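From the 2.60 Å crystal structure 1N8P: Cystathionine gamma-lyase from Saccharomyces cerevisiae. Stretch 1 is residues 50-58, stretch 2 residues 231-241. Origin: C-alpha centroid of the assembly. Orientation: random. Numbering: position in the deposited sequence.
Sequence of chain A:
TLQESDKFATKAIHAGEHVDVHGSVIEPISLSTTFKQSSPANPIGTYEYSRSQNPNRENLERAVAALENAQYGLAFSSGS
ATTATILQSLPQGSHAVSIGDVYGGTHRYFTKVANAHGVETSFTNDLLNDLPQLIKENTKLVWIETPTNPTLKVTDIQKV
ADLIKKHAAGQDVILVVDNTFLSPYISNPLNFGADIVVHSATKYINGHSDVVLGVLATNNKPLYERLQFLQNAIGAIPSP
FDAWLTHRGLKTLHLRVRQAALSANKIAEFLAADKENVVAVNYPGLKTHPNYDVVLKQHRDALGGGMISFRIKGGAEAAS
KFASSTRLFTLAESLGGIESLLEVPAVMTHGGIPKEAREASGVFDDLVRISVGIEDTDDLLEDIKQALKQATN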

# COMPACT_ATOMS: atom_id res chain seq x y z
N SER A 50 3.58 12.25 -13.87
CA SER A 50 3.34 10.83 -13.61
C SER A 50 2.93 10.02 -14.85
O SER A 50 3.60 9.04 -15.23
CB SER A 50 2.27 10.68 -12.52
OG SER A 50 1.82 9.34 -12.42
N ARG A 51 1.83 10.44 -15.47
CA ARG A 51 1.27 9.78 -16.64
C ARG A 51 2.27 9.64 -17.78
O ARG A 51 2.51 8.54 -18.29
CB ARG A 51 0.02 10.51 -17.12
CG ARG A 51 -0.63 9.86 -18.32
CD ARG A 51 -2.10 10.20 -18.35
NE ARG A 51 -2.31 11.62 -18.10
CZ ARG A 51 -1.77 12.60 -18.84
NH1 ARG A 51 -0.99 12.32 -19.87
NH2 ARG A 51 -2.02 13.87 -18.53
N SER A 52 2.86 10.77 -18.17
CA SER A 52 3.84 10.75 -19.24
C SER A 52 4.99 9.81 -18.87
O SER A 52 5.69 9.31 -19.76
CB SER A 52 4.40 12.14 -19.50
OG SER A 52 5.36 12.09 -20.55
N GLN A 53 5.18 9.60 -17.56
CA GLN A 53 6.22 8.70 -17.05
C GLN A 53 6.51 8.92 -15.58
O GLN A 53 6.52 10.06 -15.11
CB GLN A 53 7.53 8.89 -17.83
CG GLN A 53 8.76 8.17 -17.24
CD GLN A 53 8.72 6.67 -17.43
OE1 GLN A 53 7.87 5.99 -16.87
NE2 GLN A 53 9.64 6.15 -18.22
N ASN A 54 6.75 7.82 -14.86
CA ASN A 54 7.09 7.84 -13.43
C ASN A 54 8.08 6.69 -13.20
O ASN A 54 7.99 5.66 -13.86
CB ASN A 54 5.85 7.64 -12.56
CG ASN A 54 5.48 6.17 -12.39
OD1 ASN A 54 4.61 5.65 -13.10
ND2 ASN A 54 6.14 5.48 -11.45
N PRO A 55 9.00 6.85 -12.26
CA PRO A 55 10.01 5.82 -11.96
C PRO A 55 9.59 4.35 -11.86
O PRO A 55 10.22 3.45 -12.45
CB PRO A 55 10.64 6.32 -10.65
CG PRO A 55 9.52 7.10 -10.03
CD PRO A 55 8.95 7.86 -11.19
N ASN A 56 8.54 4.10 -11.09
CA ASN A 56 8.07 2.72 -10.90
C ASN A 56 7.66 2.00 -12.19
O ASN A 56 7.96 0.83 -12.36
CB ASN A 56 6.93 2.70 -9.88
CG ASN A 56 7.41 3.02 -8.47
OD1 ASN A 56 6.73 3.72 -7.73
ND2 ASN A 56 8.59 2.51 -8.09
N ARG A 57 6.97 2.70 -13.08
CA ARG A 57 6.55 2.11 -14.34
C ARG A 57 7.80 1.89 -15.17
O ARG A 57 8.16 0.75 -15.49
CB ARG A 57 5.62 3.06 -15.08
CG ARG A 57 4.77 2.36 -16.12
CD ARG A 57 3.77 3.30 -16.73
NE ARG A 57 4.40 4.23 -17.65
CZ ARG A 57 4.16 5.54 -17.68
NH1 ARG A 57 3.29 6.09 -16.83
NH2 ARG A 57 4.79 6.31 -18.56
N GLU A 58 8.47 2.99 -15.50
CA GLU A 58 9.69 2.97 -16.29
C GLU A 58 10.64 1.86 -15.85
O GLU A 58 11.08 1.05 -16.65
CB GLU A 58 10.41 4.31 -16.18
CG GLU A 58 11.62 4.44 -17.06
CD GLU A 58 12.48 5.63 -16.66
OE1 GLU A 58 13.17 5.53 -15.62
OE2 GLU A 58 12.45 6.65 -17.39
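Stretch 2 (231-241) QNAIGAIPSPF

Stretch 2 enters as the last turn of a helix, turns at Gly-235, runs extended from Ile-237 to Ser-239 and ends in the first residues of a second helix, and along this path it follows stretch 1 in the same general direction. The register shows this: the CA atoms of Ser-52 and Asn-232 are 5.5 Å apart near the start, and those of Asn-56 and Pro-240 are 5.4 Å apart near the end. Together the two segments bury 530 Å², although they lie at least 174 residues apart in sequence wherever they touch.

Gln-231 points its CA-to-CB bond sideways, but its extended side chain (chi1 and chi2 both t) brings OE1 over one face of the Arg-57 guanidinium, 3.6 Å from NE. One residue on, Asn-232 makes the closest approach between the segments, its OD1 lying 3.2 Å from the CA of Ser-52. Its main chain also takes part: NH1 of Arg-51 donates a weak hydrogen bond to Asn-232 O (3.3 Å), reaching a carbonyl at the helix end.

Ala-233 and Ile-234 turn away from stretch 1 and make no contact with it. The helix closes with a backbone hydrogen bond from Gly-235 N to Gln-231 O (2.9 Å), after which Gly-235 adopts a positive phi of 75° that by itself favours glycine. Its CA lies 4.3 Å from Arg-51 CD, so the aliphatic part of the arginine passes beside the turn. Ala-236 is out of reach.

With phi/psi of -97/154°, Ile-237 is extended and directs its CA-to-CB bond toward stretch 1. Its side chain meets both arginines: CD1 packs 3.4 Å from Arg-51 CG, while CG2 lies over the guanidinium face of Arg-57, 4.0 Å from NH1. That guanidinium is held within its own segment, where NH1 donates a hydrogen bond to Arg-51 O (3.0 Å). Pro-238 continues the apolar packing, with CG 3.5 Å from Arg-57 CD.

Ser-239 points its CA-to-CB bond away from stretch 1 and serves as the N-cap of the next helix, its OG accepting a weak capping bond from Phe-241 N (3.0 Å). Pro-240, in the first turn, closes the contact against the N-terminal part of the other helix, which is preceded by Asn-54 at its N-cap. Pro-240 O is 3.5 Å from Asn-56 CB, and Pro-240 CB is 3.9 Å from Asn-56 OD1, an oxygen that is hydrogen-bonded elsewhere in the structure. Phe-241 then points away, and the contact ends.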

# COMPACT_ATOMS: atom_id res chain seq x y z
N GLN A 231 -0.43 5.47 -25.53
CA GLN A 231 -0.37 5.24 -24.09
C GLN A 231 -0.57 6.55 -23.34
O GLN A 231 -1.49 6.68 -22.53
CB GLN A 231 0.99 4.64 -23.69
CG GLN A 231 1.15 4.33 -22.20
CD GLN A 231 2.61 4.36 -21.78
OE1 GLN A 231 3.05 3.56 -20.96
NE2 GLN A 231 3.37 5.31 -22.34
N ASN A 232 0.30 7.51 -23.61
CA ASN A 232 0.23 8.79 -22.93
C ASN A 232 -1.10 9.50 -23.19
O ASN A 232 -1.64 10.16 -22.31
CB ASN A 232 1.38 9.67 -23.38
CG ASN A 232 1.33 11.03 -22.75
OD1 ASN A 232 1.80 11.22 -21.64
ND2 ASN A 232 0.75 12.00 -23.46
N ALA A 233 -1.64 9.33 -24.39
CA ALA A 233 -2.87 10.01 -24.77
C ALA A 233 -4.17 9.35 -24.36
O ALA A 233 -5.16 10.04 -24.14
CB ALA A 233 -2.89 10.28 -26.31
N ILE A 234 -4.19 8.02 -24.31
CA ILE A 234 -5.42 7.33 -23.91
C ILE A 234 -5.43 7.17 -22.39
O ILE A 234 -6.48 7.06 -21.78
CB ILE A 234 -5.53 5.94 -24.54
CG1 ILE A 234 -4.40 5.05 -23.99
CG2 ILE A 234 -5.53 6.05 -26.07
CD1 ILE A 234 -4.54 3.58 -24.27
N GLY A 235 -4.24 7.15 -21.79
CA GLY A 235 -4.11 7.02 -20.35
C GLY A 235 -4.36 5.66 -19.69
O GLY A 235 -4.46 5.58 -18.47
N ALA A 236 -4.46 4.59 -20.47
CA ALA A 236 -4.67 3.27 -19.89
C ALA A 236 -3.38 2.82 -19.24
O ALA A 236 -2.82 1.77 -19.58
CB ALA A 236 -5.07 2.31 -20.96
N ILE A 237 -2.89 3.61 -18.30
CA ILE A 237 -1.63 3.31 -17.63
C ILE A 237 -1.79 2.61 -16.32
O ILE A 237 -2.80 2.76 -15.64
CB ILE A 237 -0.82 4.57 -17.41
CG1 ILE A 237 -1.77 5.69 -16.97
CG2 ILE A 237 -0.05 4.92 -18.71
CD1 ILE A 237 -1.08 6.99 -16.61
N PRO A 238 -0.78 1.84 -15.93
CA PRO A 238 -0.79 1.09 -14.68
C PRO A 238 -0.54 2.07 -13.57
O PRO A 238 -0.14 3.19 -13.84
CB PRO A 238 0.35 0.11 -14.87
CG PRO A 238 1.39 0.98 -15.58
CD PRO A 238 0.55 1.76 -16.58
N SER A 239 -0.74 1.68 -12.32
CA SER A 239 -0.50 2.61 -11.24
C SER A 239 0.91 2.41 -10.73
O SER A 239 1.52 1.35 -10.94
CB SER A 239 -1.50 2.39 -10.12
OG SER A 239 -0.84 1.90 -8.96
N PRO A 240 1.48 3.43 -10.06
CA PRO A 240 2.83 3.29 -9.55
C PRO A 240 2.93 2.13 -8.60
O PRO A 240 3.94 1.42 -8.60
CB PRO A 240 3.06 4.62 -8.86
CG PRO A 240 2.31 5.57 -9.67
CD PRO A 240 1.02 4.83 -9.94
N PHE A 241 1.90 1.93 -7.79
CA PHE A 241 1.88 0.85 -6.80
C PHE A 241 1.83 -0.53 -7.47
O PHE A 241 2.58 -1.43 -7.10
CB PHE A 241 0.68 1.04 -5.87
CG PHE A 241 0.50 -0.05 -4.85
CD1 PHE A 241 1.21 -0.05 -3.66
CD2 PHE A 241 -0.38 -1.11 -5.09
CE1 PHE A 241 1.07 -1.07 -2.72
CE2 PHE A 241 -0.53 -2.14 -4.16
CZ PHE A 241 0.20 -2.11 -2.97